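Local coordinates for iminosuccinate reductase (Paracoccus denitrificans, PDB 6RQA), which catalyses the NADH-dependent reduction of iminosuccinate to L-aspartate, the step that regenerates the amino donor of the beta-hydroxyaspartate cycle, at residues E44-R53 and G289-G297; A135-P145 and G233-G241. All coordinates share one frame; numbering follows the deposited sequence.

Contact 1: E44-R53 and G289-G297; sequences EAVFASMARR and GELGAVVAG
Phe47, on one helix, lies against Leu291 and Gly292 in the first turn of another and against Val295 at its end, where helices 36-51 and 291-295 pack almost at right angles (100°, axes 7.3 Å apart at closest). Gly292 is the point of closest backbone approach: with no side chain in the way, its CA comes within 4.2 Å of Phe47 CA. Leu291 swings its CG anti to the backbone N (chi1 176°), and this lays CD2 over one face of the Phe47 ring in a CH-pi contact, 4.1 Å from the centroid and toward the rim. Val295 uses its two branches separately: CG2 comes up to Phe47 CB at 4.3 Å, while CG1 sits 3.7 Å from Glu44 O and also meets the CG of the same glutamate. One residue on, Ala296 takes over. Its methyl packs 4.1 Å from Ala51 CB and lies over one face of the Arg52 guanidinium, toward its rim, with NH1 3.7 Å from that same CB. Both segments finish in Schellman motifs, at Arg53 and Gly297. Past Ala51, Arg53 bends back at chi2 and meets Glu290 in a salt bridge: NH2 reaches the syn lone pair of OE2 at 3.3 Å, with the oxygen tilted 28° from the guanidinium plane. The contact joins a helix beside the mixed sheet to the outermost strand, 288-290, of the parallel sheet and the short helix that follows it. Helix 316-333 meets Phe47 and Met50, and helix 125-143 touches Leu291, Val294 and Val295.

Contact 2: A135-P145 and G233-G241; sequences ASAVSIKYLAP and GPTHIAAMG. With NAD (nicotinamide-adenine-dinucleotide), chain C.
This is a helix-on-sheet contact in the Rossmann-type NAD-binding domain: the C-terminal part of helix 125-143 (residues 135-143) covers strand 235-239 of the parallel sheet, running nearly antiparallel to it (163°) with the axes 8.9 Å apart. His236 is the residue with the most surface buried here. Because its CG stands anti to the backbone N (chi1 169°), the ring enters between Ser139 and Leu143. His236 NE2 donates to Ser139 OG at 3.1 Å, the oxygen lying only 7° out of the ring plane, and Ser139 OG in turn donates to Ser136 O at 2.7 Å, a carbonyl that also takes the helical bond from Ile140 N. Leu143 CB covers one face of the His236 ring, 4.0 Å from its centroid. His236 ND1 is hydrogen-bonded to Thr308 OG1, so both nitrogens of this buried ring have a hydrogen-bond partner. Where the helix gives way to loop, Pro145 CB meets Pro234 CB at 4.0 Å. At the far end Met240, folded at chi2 and chi3, brings SD to within 3.8 Å of Ser136 CB, while its backbone faces the cofactor: Met240 O accepts from the carboxamide N7N of NAD at 2.7 Å, and Gly241 O from the ribose O3D at 3.2 Å. Strand 235-239 runs between strands 214-217 and 307-311, with Phe310 of the latter touching Ser139, His236 and Met240; helices 158-170 and 36-51 pack on helix 125-143.

How the contacts relate
Helix 125-143 connects the two contacts, whose centres lie 15 Å apart. Glu44 of contact 1 reaches two residues of contact 2 through one carboxylate oxygen: OE1 is 3.0 Å from Lys141 NZ in a salt bridge and 2.9 Å from Tyr142 OH in a probable hydrogen bond. Apolar packing continues alongside, with Leu291 CD2 3.7 Å from Ser139 CB, and Phe47 meets Ala135. Both contacts also reach the same parallel sheet, at its edge strand in contact 1 and within it in contact 2. Contact 2 binds NAD directly; contact 1 lies farther from the cofactor, the Phe47 side chain being about 9 Å from NAD and about 7 Å from the side chain of Met240.

Contact 1: E44-R53 and G289-G297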
ATOM      1  N   GLU A  44      -6.902  22.916   0.100  1.00 41.57           N
ATOM      2  CA  GLU A  44      -7.764  23.625  -0.840  1.00 39.03           C
ATOM      3  C   GLU A  44      -7.322  23.387  -2.278  1.00 38.26           C
ATOM      4  O   GLU A  44      -8.151  23.124  -3.156  1.00 34.38           O
ATOM      5  CB  GLU A  44      -7.771  25.120  -0.520  1.00 35.43           C
ATOM      6  CG  GLU A  44      -8.376  25.988  -1.608  1.00 32.43           C
ATOM      7  CD  GLU A  44      -8.404  27.455  -1.230  1.00 47.66           C
ATOM      8  OE1 GLU A  44      -9.496  27.968  -0.907  1.00 49.21           O
ATOM      9  OE2 GLU A  44      -7.330  28.094  -1.247  1.00 44.59           O
ATOM     10  N   ALA A  45      -6.013  23.457  -2.533  1.00 35.36           N
ATOM     11  CA  ALA A  45      -5.506  23.203  -3.875  1.00 27.62           C
ATOM     12  C   ALA A  45      -5.732  21.759  -4.301  1.00 37.39           C
ATOM     13  O   ALA A  45      -5.963  21.495  -5.486  1.00 44.71           O
ATOM     14  CB  ALA A  45      -4.019  23.551  -3.949  1.00 27.49           C
ATOM     15  N   VAL A  46      -5.676  20.816  -3.358  1.00 35.53           N
ATOM     16  CA  VAL A  46      -5.842  19.408  -3.711  1.00 44.25           C
ATOM     17  C   VAL A  46      -7.290  19.113  -4.086  1.00 39.86           C
ATOM     18  O   VAL A  46      -7.558  18.296  -4.976  1.00 50.16           O
ATOM     19  CB  VAL A  46      -5.340  18.506  -2.568  1.00 52.69           C
ATOM     20  CG1 VAL A  46      -6.400  17.489  -2.157  1.00 48.20           C
ATOM     21  CG2 VAL A  46      -4.070  17.793  -2.994  1.00 57.61           C
ATOM     22  N   PHE A  47      -8.244  19.775  -3.426  1.00 49.03           N
ATOM     23  CA  PHE A  47      -9.643  19.620  -3.811  1.00 51.85           C
ATOM     24  C   PHE A  47      -9.880  20.121  -5.229  1.00 52.12           C
ATOM     25  O   PHE A  47     -10.641  19.513  -5.992  1.00 50.93           O
ATOM     26  CB  PHE A  47     -10.548  20.358  -2.823  1.00 49.19           C
ATOM     27  CG  PHE A  47     -10.948  19.533  -1.634  1.00 52.54           C
ATOM     28  CD1 PHE A  47     -11.938  18.573  -1.748  1.00 55.91           C
ATOM     29  CD2 PHE A  47     -10.347  19.723  -0.399  1.00 49.35           C
ATOM     30  CE1 PHE A  47     -12.317  17.812  -0.661  1.00 60.77           C
ATOM     31  CE2 PHE A  47     -10.724  18.963   0.695  1.00 41.97           C
ATOM     32  CZ  PHE A  47     -11.708  18.007   0.564  1.00 50.52           C
ATOM     33  N   ALA A  48      -9.231  21.225  -5.604  1.00 38.31           N
ATOM     34  CA  ALA A  48      -9.382  21.746  -6.957  1.00 46.40           C
ATOM     35  C   ALA A  48      -8.737  20.819  -7.983  1.00 47.39           C
ATOM     36  O   ALA A  48      -9.286  20.611  -9.071  1.00 40.63           O
ATOM     37  CB  ALA A  48      -8.785  23.150  -7.048  1.00 39.82           C
ATOM     38  N   SER A  49      -7.574  20.251  -7.654  1.00 46.23           N
ATOM     39  CA  SER A  49      -6.904  19.346  -8.583  1.00 45.27           C
ATOM     40  C   SER A  49      -7.725  18.086  -8.820  1.00 49.86           C
ATOM     41  O   SER A  49      -7.755  17.559  -9.939  1.00 44.99           O
ATOM     42  CB  SER A  49      -5.513  18.990  -8.059  1.00 45.76           C
ATOM     43  OG  SER A  49      -4.707  20.147  -7.922  1.00 44.24           O
ATOM     44  N   MET A  50      -8.397  17.586  -7.779  1.00 40.83           N
ATOM     45  CA  MET A  50      -9.254  16.416  -7.947  1.00 37.85           C
ATOM     46  C   MET A  50     -10.460  16.736  -8.819  1.00 41.96           C
ATOM     47  O   MET A  50     -10.883  15.906  -9.631  1.00 49.36           O
ATOM     48  CB  MET A  50      -9.706  15.893  -6.585  1.00 32.89           C
ATOM     49  CG  MET A  50      -8.589  15.346  -5.720  1.00 42.32           C
ATOM     50  SD  MET A  50      -9.168  14.897  -4.073  1.00 48.35           S
ATOM     51  CE  MET A  50     -10.371  13.633  -4.476  1.00 51.41           C
ATOM     52  N   ALA A  51     -11.033  17.932  -8.658  1.00 30.06           N
ATOM     53  CA  ALA A  51     -12.173  18.320  -9.480  1.00 32.86           C
ATOM     54  C   ALA A  51     -11.767  18.503 -10.935  1.00 40.19           C
ATOM     55  O   ALA A  51     -12.514  18.130 -11.845  1.00 32.73           O
ATOM     56  CB  ALA A  51     -12.801  19.601  -8.938  1.00 32.16           C
ATOM     57  N   ARG A  52     -10.588  19.076 -11.174  1.00 41.62           N
ATOM     58  CA  ARG A  52     -10.074  19.255 -12.524  1.00 43.61           C
ATOM     59  C   ARG A  52      -9.436  17.992 -13.084  1.00 47.71           C
ATOM     60  O   ARG A  52      -8.887  18.037 -14.190  1.00 37.18           O
ATOM     61  CB  ARG A  52      -9.057  20.400 -12.557  1.00 44.40           C
ATOM     62  CG  ARG A  52      -9.622  21.755 -12.154  1.00 42.58           C
ATOM     63  CD  ARG A  52      -8.652  22.875 -12.501  1.00 54.68           C
ATOM     64  NE  ARG A  52      -8.243  23.644 -11.330  1.00 64.34           N
ATOM     65  CZ  ARG A  52      -8.816  24.779 -10.942  1.00 68.89           C
ATOM     66  NH1 ARG A  52      -9.830  25.283 -11.634  1.00 72.21           N
ATOM     67  NH2 ARG A  52      -8.375  25.412  -9.864  1.00 69.79           N
ATOM     68  N   ARG A  53      -9.490  16.880 -12.346  1.00 45.23           N
ATOM     69  CA  ARG A  53      -8.952  15.592 -12.788  1.00 45.81           C
ATOM     70  C   ARG A  53      -7.450  15.658 -13.053  1.00 47.93           C
ATOM     71  O   ARG A  53      -6.928  14.934 -13.905  1.00 57.67           O
ATOM     72  CB  ARG A  53      -9.695  15.072 -14.022  1.00 53.84           C
ATOM     73  CG  ARG A  53     -11.181  14.847 -13.792  1.00 60.68           C
ATOM     74  CD  ARG A  53     -11.417  13.905 -12.622  1.00 62.28           C
ATOM     75  NE  ARG A  53     -12.839  13.653 -12.396  1.00 68.16           N
ATOM     76  CZ  ARG A  53     -13.587  14.318 -11.522  1.00 64.94           C
ATOM     77  NH1 ARG A  53     -13.053  15.278 -10.780  1.00 72.97           N
ATOM     78  NH2 ARG A  53     -14.871  14.019 -11.386  1.00 62.04           N
ATOM     79  N   GLY A 289     -22.463  15.475  -4.477  1.00 49.04           N
ATOM     80  CA  GLY A 289     -21.560  16.358  -5.181  1.00 38.55           C
ATOM     81  C   GLY A 289     -20.128  16.251  -4.694  1.00 39.72           C
ATOM     82  O   GLY A 289     -19.779  15.445  -3.832  1.00 34.69           O
ATOM     83  N   GLU A 290     -19.279  17.094  -5.274  1.00 48.19           N
ATOM     84  CA  GLU A 290     -17.861  17.149  -4.940  1.00 48.37           C
ATOM     85  C   GLU A 290     -17.525  18.540  -4.427  1.00 52.95           C
ATOM     86  O   GLU A 290     -17.811  19.538  -5.097  1.00 54.96           O
ATOM     87  CB  GLU A 290     -16.992  16.812  -6.154  1.00 54.60           C
ATOM     88  CG  GLU A 290     -17.241  15.434  -6.742  1.00 60.85           C
ATOM     89  CD  GLU A 290     -16.388  15.160  -7.965  1.00 75.45           C
ATOM     90  OE1 GLU A 290     -15.539  16.014  -8.302  1.00 75.02           O
ATOM     91  OE2 GLU A 290     -16.564  14.093  -8.589  1.00 83.91           O
ATOM     92  N   LEU A 291     -16.918  18.602  -3.239  1.00 54.21           N
ATOM     93  CA  LEU A 291     -16.508  19.889  -2.688  1.00 50.08           C
ATOM     94  C   LEU A 291     -15.488  20.572  -3.587  1.00 44.36           C
ATOM     95  O   LEU A 291     -15.496  21.800  -3.729  1.00 46.82           O
ATOM     96  CB  LEU A 291     -15.942  19.705  -1.281  1.00 41.86           C
ATOM     97  CG  LEU A 291     -15.396  20.973  -0.619  1.00 33.91           C
ATOM     98  CD1 LEU A 291     -16.502  22.002  -0.435  1.00 45.73           C
ATOM     99  CD2 LEU A 291     -14.727  20.658   0.705  1.00 31.13           C
ATOM    100  N   GLY A 292     -14.603  19.790  -4.211  1.00 43.75           N
ATOM    101  CA  GLY A 292     -13.601  20.368  -5.088  1.00 47.81           C
ATOM    102  C   GLY A 292     -14.191  21.098  -6.278  1.00 45.03           C
ATOM    103  O   GLY A 292     -13.619  22.083  -6.752  1.00 42.68           O
ATOM    104  N   ALA A 293     -15.333  20.625  -6.785  1.00 44.47           N
ATOM    105  CA  ALA A 293     -15.984  21.313  -7.894  1.00 49.70           C
ATOM    106  C   ALA A 293     -16.441  22.708  -7.489  1.00 60.80           C
ATOM    107  O   ALA A 293     -16.492  23.614  -8.330  1.00 63.94           O
ATOM    108  CB  ALA A 293     -17.165  20.491  -8.409  1.00 47.21           C
ATOM    109  N   VAL A 294     -16.779  22.900  -6.213  1.00 53.80           N
ATOM    110  CA  VAL A 294     -17.086  24.238  -5.721  1.00 49.01           C
ATOM    111  C   VAL A 294     -15.818  25.078  -5.649  1.00 53.31           C
ATOM    112  O   VAL A 294     -15.831  26.277  -5.956  1.00 58.65           O
ATOM    113  CB  VAL A 294     -17.788  24.154  -4.354  1.00 46.92           C
ATOM    114  CG1 VAL A 294     -18.196  25.539  -3.875  1.00 43.24           C
ATOM    115  CG2 VAL A 294     -18.992  23.232  -4.432  1.00 40.74           C
ATOM    116  N   VAL A 295     -14.703  24.463  -5.249  1.00 52.33           N
ATOM    117  CA  VAL A 295     -13.442  25.191  -5.153  1.00 60.51           C
ATOM    118  C   VAL A 295     -12.944  25.583  -6.538  1.00 62.75           C
ATOM    119  O   VAL A 295     -12.445  26.696  -6.740  1.00 70.34           O
ATOM    120  CB  VAL A 295     -12.401  24.350  -4.391  1.00 51.99           C
ATOM    121  CG1 VAL A 295     -11.105  25.127  -4.226  1.00 46.46           C
ATOM    122  CG2 VAL A 295     -12.951  23.921  -3.038  1.00 33.36           C
ATOM    123  N   ALA A 296     -13.077  24.685  -7.512  1.00 65.01           N
ATOM    124  CA  ALA A 296     -12.615  24.941  -8.870  1.00 50.32           C
ATOM    125  C   ALA A 296     -13.551  25.845  -9.663  1.00 53.30           C
ATOM    126  O   ALA A 296     -13.274  26.113 -10.838  1.00 63.94           O
ATOM    127  CB  ALA A 296     -12.422  23.621  -9.620  1.00 48.43           C
ATOM    128  N   GLY A 297     -14.643  26.312  -9.063  1.00 48.45           N
ATOM    129  CA  GLY A 297     -15.566  27.197  -9.740  1.00 44.12           C
ATOM    130  C   GLY A 297     -16.576  26.522 -10.642  1.00 57.65           C
ATOM    131  O   GLY A 297     -17.397  27.220 -11.251  1.00 71.45           O
TER

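Contact 2: A135-P145 and G233-G241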
ATOM      1  N   ALA A 135      -9.555  20.100   5.658  1.00 29.34           N
ATOM      2  CA  ALA A 135     -10.639  19.707   4.763  1.00 34.64           C
ATOM      3  C   ALA A 135     -11.973  20.272   5.232  1.00 32.77           C
ATOM      4  O   ALA A 135     -12.760  20.777   4.422  1.00 40.98           O
ATOM      5  CB  ALA A 135     -10.707  18.182   4.656  1.00 26.64           C
ATOM      6  N   SER A 136     -12.244  20.202   6.537  1.00 39.16           N
ATOM      7  CA  SER A 136     -13.479  20.774   7.063  1.00 32.73           C
ATOM      8  C   SER A 136     -13.503  22.289   6.895  1.00 29.69           C
ATOM      9  O   SER A 136     -14.559  22.873   6.632  1.00 28.56           O
ATOM     10  CB  SER A 136     -13.645  20.394   8.534  1.00 39.73           C
ATOM     11  OG  SER A 136     -14.836  20.946   9.069  1.00 52.35           O
ATOM     12  N   ALA A 137     -12.347  22.942   7.040  1.00 27.75           N
ATOM     13  CA  ALA A 137     -12.295  24.392   6.889  1.00 32.02           C
ATOM     14  C   ALA A 137     -12.529  24.818   5.445  1.00 34.04           C
ATOM     15  O   ALA A 137     -13.106  25.885   5.202  1.00 35.98           O
ATOM     16  CB  ALA A 137     -10.954  24.925   7.394  1.00 31.78           C
ATOM     17  N   VAL A 138     -12.091  24.006   4.479  1.00 30.04           N
ATOM     18  CA  VAL A 138     -12.339  24.325   3.075  1.00 36.20           C
ATOM     19  C   VAL A 138     -13.834  24.297   2.782  1.00 37.22           C
ATOM     20  O   VAL A 138     -14.366  25.189   2.109  1.00 34.59           O
ATOM     21  CB  VAL A 138     -11.561  23.358   2.160  1.00 31.91           C
ATOM     22  CG1 VAL A 138     -11.975  23.549   0.709  1.00 34.56           C
ATOM     23  CG2 VAL A 138     -10.063  23.571   2.316  1.00 27.38           C
ATOM     24  N   SER A 139     -14.536  23.279   3.289  1.00 34.68           N
ATOM     25  CA  SER A 139     -15.981  23.218   3.105  1.00 34.69           C
ATOM     26  C   SER A 139     -16.678  24.399   3.764  1.00 44.45           C
ATOM     27  O   SER A 139     -17.697  24.880   3.256  1.00 46.21           O
ATOM     28  CB  SER A 139     -16.531  21.905   3.661  1.00 41.12           C
ATOM     29  OG  SER A 139     -16.483  21.894   5.076  1.00 45.33           O
ATOM     30  N   ILE A 140     -16.148  24.880   4.891  1.00 41.80           N
ATOM     31  CA  ILE A 140     -16.726  26.051   5.543  1.00 35.19           C
ATOM     32  C   ILE A 140     -16.572  27.279   4.655  1.00 40.77           C
ATOM     33  O   ILE A 140     -17.530  28.026   4.426  1.00 42.46           O
ATOM     34  CB  ILE A 140     -16.086  26.268   6.926  1.00 42.86           C
ATOM     35  CG1 ILE A 140     -16.475  25.139   7.880  1.00 42.50           C
ATOM     36  CG2 ILE A 140     -16.492  27.617   7.501  1.00 39.95           C
ATOM     37  CD1 ILE A 140     -15.853  25.263   9.252  1.00 47.88           C
ATOM     38  N   LYS A 141     -15.365  27.498   4.130  1.00 36.89           N
ATOM     39  CA  LYS A 141     -15.116  28.678   3.308  1.00 44.56           C
ATOM     40  C   LYS A 141     -16.026  28.728   2.086  1.00 46.58           C
ATOM     41  O   LYS A 141     -16.418  29.818   1.651  1.00 44.16           O
ATOM     42  CB  LYS A 141     -13.650  28.714   2.876  1.00 43.48           C
ATOM     43  CG  LYS A 141     -13.281  29.912   2.014  1.00 44.17           C
ATOM     44  CD  LYS A 141     -11.861  29.795   1.488  1.00 55.53           C
ATOM     45  CE  LYS A 141     -11.528  30.928   0.531  1.00 50.15           C
ATOM     46  NZ  LYS A 141     -10.149  30.798  -0.018  1.00 47.71           N
ATOM     47  N   TYR A 142     -16.388  27.571   1.529  1.00 47.81           N
ATOM     48  CA  TYR A 142     -17.138  27.526   0.282  1.00 48.33           C
ATOM     49  C   TYR A 142     -18.606  27.155   0.441  1.00 51.25           C
ATOM     50  O   TYR A 142     -19.358  27.266  -0.534  1.00 65.57           O
ATOM     51  CB  TYR A 142     -16.476  26.544  -0.699  1.00 44.83           C
ATOM     52  CG  TYR A 142     -15.164  27.037  -1.271  1.00 37.62           C
ATOM     53  CD1 TYR A 142     -15.139  27.885  -2.372  1.00 37.86           C
ATOM     54  CD2 TYR A 142     -13.951  26.654  -0.714  1.00 40.36           C
ATOM     55  CE1 TYR A 142     -13.944  28.341  -2.900  1.00 32.50           C
ATOM     56  CE2 TYR A 142     -12.749  27.105  -1.234  1.00 30.76           C
ATOM     57  CZ  TYR A 142     -12.753  27.947  -2.327  1.00 42.85           C
ATOM     58  OH  TYR A 142     -11.561  28.398  -2.849  1.00 43.37           O
ATOM     59  N   LEU A 143     -19.046  26.726   1.628  1.00 42.05           N
ATOM     60  CA  LEU A 143     -20.424  26.282   1.805  1.00 45.32           C
ATOM     61  C   LEU A 143     -21.138  26.864   3.020  1.00 42.58           C
ATOM     62  O   LEU A 143     -22.357  26.693   3.124  1.00 41.16           O
ATOM     63  CB  LEU A 143     -20.489  24.750   1.892  1.00 42.92           C
ATOM     64  CG  LEU A 143     -19.907  23.956   0.721  1.00 51.22           C
ATOM     65  CD1 LEU A 143     -19.874  22.473   1.049  1.00 44.43           C
ATOM     66  CD2 LEU A 143     -20.703  24.208  -0.552  1.00 53.58           C
ATOM     67  N   ALA A 144     -20.437  27.535   3.930  1.00 38.38           N
ATOM     68  CA  ALA A 144     -21.084  28.041   5.130  1.00 53.92           C
ATOM     69  C   ALA A 144     -22.091  29.137   4.785  1.00 58.01           C
ATOM     70  O   ALA A 144     -21.906  29.881   3.816  1.00 46.31           O
ATOM     71  CB  ALA A 144     -20.052  28.586   6.113  1.00 57.17           C
ATOM     72  N   PRO A 145     -23.169  29.252   5.559  1.00 64.17           N
ATOM     73  CA  PRO A 145     -24.134  30.328   5.319  1.00 67.36           C
ATOM     74  C   PRO A 145     -23.486  31.696   5.469  1.00 62.53           C
ATOM     75  O   PRO A 145     -22.523  31.875   6.219  1.00 50.72           O
ATOM     76  CB  PRO A 145     -25.204  30.094   6.393  1.00 70.16           C
ATOM     77  CG  PRO A 145     -25.067  28.649   6.756  1.00 64.92           C
ATOM     78  CD  PRO A 145     -23.606  28.346   6.635  1.00 63.80           C
ATOM     79  N   GLY A 233     -33.077  26.299  10.159  1.00 77.62           N
ATOM     80  CA  GLY A 233     -32.495  27.441   9.496  1.00 86.23           C
ATOM     81  C   GLY A 233     -31.304  27.078   8.631  1.00 85.03           C
ATOM     82  O   GLY A 233     -30.951  25.904   8.479  1.00 99.43           O
ATOM     83  N   PRO A 234     -30.669  28.087   8.036  1.00 63.74           N
ATOM     84  CA  PRO A 234     -29.471  27.831   7.223  1.00 55.67           C
ATOM     85  C   PRO A 234     -28.347  27.250   8.070  1.00 58.43           C
ATOM     86  O   PRO A 234     -27.967  27.811   9.101  1.00 62.59           O
ATOM     87  CB  PRO A 234     -29.111  29.217   6.674  1.00 53.55           C
ATOM     88  CG  PRO A 234     -30.382  30.000   6.750  1.00 54.30           C
ATOM     89  CD  PRO A 234     -31.092  29.496   7.970  1.00 56.85           C
ATOM     90  N   THR A 235     -27.810  26.116   7.621  1.00 56.87           N
ATOM     91  CA  THR A 235     -26.802  25.392   8.381  1.00 47.17           C
ATOM     92  C   THR A 235     -25.896  24.628   7.426  1.00 47.75           C
ATOM     93  O   THR A 235     -26.370  24.019   6.465  1.00 52.26           O
ATOM     94  CB  THR A 235     -27.450  24.420   9.377  1.00 48.03           C
ATOM     95  OG1 THR A 235     -28.277  25.146  10.295  1.00 61.77           O
ATOM     96  CG2 THR A 235     -26.390  23.656  10.156  1.00 53.73           C
ATOM     97  N   HIS A 236     -24.594  24.672   7.694  1.00 48.72           N
ATOM     98  CA  HIS A 236     -23.619  23.824   7.022  1.00 49.53           C
ATOM     99  C   HIS A 236     -23.081  22.806   8.017  1.00 45.49           C
ATOM    100  O   HIS A 236     -22.615  23.177   9.099  1.00 38.58           O
ATOM    101  CB  HIS A 236     -22.470  24.643   6.434  1.00 48.00           C
ATOM    102  CG  HIS A 236     -21.318  23.807   5.968  1.00 44.52           C
ATOM    103  ND1 HIS A 236     -21.450  22.831   5.003  1.00 39.86           N
ATOM    104  CD2 HIS A 236     -20.017  23.793   6.342  1.00 39.37           C
ATOM    105  CE1 HIS A 236     -20.278  22.255   4.799  1.00 39.73           C
ATOM    106  NE2 HIS A 236     -19.391  22.820   5.598  1.00 39.31           N
ATOM    107  N   ILE A 237     -23.144  21.530   7.649  1.00 34.45           N
ATOM    108  CA  ILE A 237     -22.738  20.434   8.521  1.00 47.50           C
ATOM    109  C   ILE A 237     -21.506  19.783   7.908  1.00 60.77           C
ATOM    110  O   ILE A 237     -21.579  19.182   6.829  1.00 66.06           O
ATOM    111  CB  ILE A 237     -23.865  19.412   8.714  1.00 50.22           C
ATOM    112  CG1 ILE A 237     -25.148  20.110   9.169  1.00 54.20           C
ATOM    113  CG2 ILE A 237     -23.448  18.348   9.720  1.00 45.29           C
ATOM    114  CD1 ILE A 237     -26.336  19.181   9.303  1.00 52.04           C
ATOM    115  N   ALA A 238     -20.373  19.893   8.596  1.00 51.66           N
ATOM    116  CA  ALA A 238     -19.130  19.251   8.171  1.00 38.53           C
ATOM    117  C   ALA A 238     -19.011  17.934   8.932  1.00 46.22           C
ATOM    118  O   ALA A 238     -18.468  17.878  10.036  1.00 46.21           O
ATOM    119  CB  ALA A 238     -17.934  20.162   8.416  1.00 32.89           C
ATOM    120  N   ALA A 239     -19.534  16.865   8.332  1.00 37.05           N
ATOM    121  CA  ALA A 239     -19.499  15.538   8.940  1.00 36.75           C
ATOM    122  C   ALA A 239     -18.145  14.901   8.659  1.00 42.15           C
ATOM    123  O   ALA A 239     -17.853  14.516   7.522  1.00 43.41           O
ATOM    124  CB  ALA A 239     -20.638  14.675   8.405  1.00 30.86           C
ATOM    125  N   MET A 240     -17.315  14.783   9.695  1.00 45.59           N
ATOM    126  CA  MET A 240     -15.956  14.286   9.545  1.00 47.48           C
ATOM    127  C   MET A 240     -15.696  12.967  10.256  1.00 45.96           C
ATOM    128  O   MET A 240     -14.645  12.362  10.024  1.00 46.13           O
ATOM    129  CB  MET A 240     -14.949  15.329  10.061  1.00 46.31           C
ATOM    130  CG  MET A 240     -15.169  16.735   9.526  1.00 42.27           C
ATOM    131  SD  MET A 240     -14.939  16.856   7.743  1.00 40.88           S
ATOM    132  CE  MET A 240     -13.217  16.385   7.590  1.00 30.35           C
ATOM    133  N   GLY A 241     -16.611  12.502  11.103  1.00 49.11           N
ATOM    134  CA  GLY A 241     -16.356  11.336  11.928  1.00 47.76           C
ATOM    135  C   GLY A 241     -16.494   9.999  11.229  1.00 47.56           C
ATOM    136  O   GLY A 241     -15.687   9.093  11.459  1.00 39.23           O
TER
HETATM  137  PA  NAD C 401     -11.399  10.165  19.805  0.82 75.29           P
HETATM  138  O1A NAD C 401     -11.766   8.765  20.215  0.82 74.69           O
HETATM  139  O2A NAD C 401     -10.370  11.108  20.339  0.82 69.43           O
HETATM  140  O5B NAD C 401     -12.860  10.949  20.315  0.82 69.20           O
HETATM  141  C5B NAD C 401     -13.903  10.128  19.959  0.82 56.92           C
HETATM  142  C4B NAD C 401     -15.198  10.813  20.311  0.82 57.34           C
HETATM  143  O4B NAD C 401     -16.262  10.042  19.787  0.82 53.49           O
HETATM  144  C3B NAD C 401     -15.289  10.749  21.833  0.82 73.51           C
HETATM  145  O3B NAD C 401     -14.699  11.928  22.276  0.82 82.06           O
HETATM  146  C2B NAD C 401     -16.806  10.723  22.055  0.82 66.49           C
HETATM  147  O2B NAD C 401     -17.351  11.999  22.092  0.82 66.72           O
HETATM  148  C1B NAD C 401     -17.327  10.025  20.735  0.82 58.13           C
HETATM  149  N9A NAD C 401     -17.641   8.612  20.966  0.82 62.12           N
HETATM  150  C8A NAD C 401     -16.819   7.557  21.403  0.82 69.34           C
HETATM  151  N7A NAD C 401     -17.469   6.396  21.491  0.82 73.60           N
HETATM  152  C5A NAD C 401     -18.783   6.699  21.091  0.82 74.78           C
HETATM  153  C6A NAD C 401     -19.956   5.908  20.966  0.82 78.93           C
HETATM  154  N6A NAD C 401     -19.907   4.580  21.267  0.82 74.07           N
HETATM  155  N1A NAD C 401     -21.133   6.474  20.544  0.82 82.43           N
HETATM  156  C2A NAD C 401     -21.100   7.815  20.263  0.82 76.16           C
HETATM  157  N3A NAD C 401     -20.071   8.688  20.330  0.82 70.01           N
HETATM  158  C4A NAD C 401     -18.910   8.081  20.758  0.82 70.42           C
HETATM  159  O3  NAD C 401     -11.466   9.948  18.210  0.82 90.46           O
HETATM  160  PN  NAD C 401     -10.721  11.052  17.348  0.82 83.58           P
HETATM  161  O1N NAD C 401     -10.913  12.518  17.650  0.82 73.00           O
HETATM  162  O2N NAD C 401      -9.494  10.302  16.973  0.82 84.72           O
HETATM  163  O5D NAD C 401     -11.488  11.006  15.740  0.82 83.90           O
HETATM  164  C5D NAD C 401     -12.805  10.726  15.947  0.82 73.88           C
HETATM  165  C4D NAD C 401     -13.406  10.285  14.636  0.82 65.32           C
HETATM  166  O4D NAD C 401     -12.766  11.022  13.572  0.82 67.08           O
HETATM  167  C3D NAD C 401     -13.026   8.786  14.442  0.82 61.50           C
HETATM  168  O3D NAD C 401     -14.203   8.139  14.113  0.82 56.40           O
HETATM  169  C2D NAD C 401     -12.047   8.828  13.254  0.82 63.63           C
HETATM  170  O2D NAD C 401     -12.217   7.796  12.342  0.82 68.66           O
HETATM  171  C1D NAD C 401     -12.567  10.102  12.547  0.82 58.36           C
HETATM  172  N1N NAD C 401     -11.480  10.657  11.647  0.82 48.34           N
HETATM  173  C2N NAD C 401     -11.890  11.116  10.429  0.82 47.39           C
HETATM  174  C3N NAD C 401     -10.950  11.641   9.544  0.82 49.80           C
HETATM  175  C7N NAD C 401     -11.486  12.122   8.236  0.82 43.11           C
HETATM  176  O7N NAD C 401     -10.756  12.596   7.372  0.82 31.67           O
HETATM  177  N7N NAD C 401     -12.842  12.008   8.049  0.82 41.81           N
HETATM  178  C4N NAD C 401      -9.606  11.689   9.913  0.82 47.08           C
HETATM  179  C5N NAD C 401      -9.216  11.213  11.159  0.82 47.95           C
HETATM  180  C6N NAD C 401     -10.169  10.689  12.039  0.82 50.76           C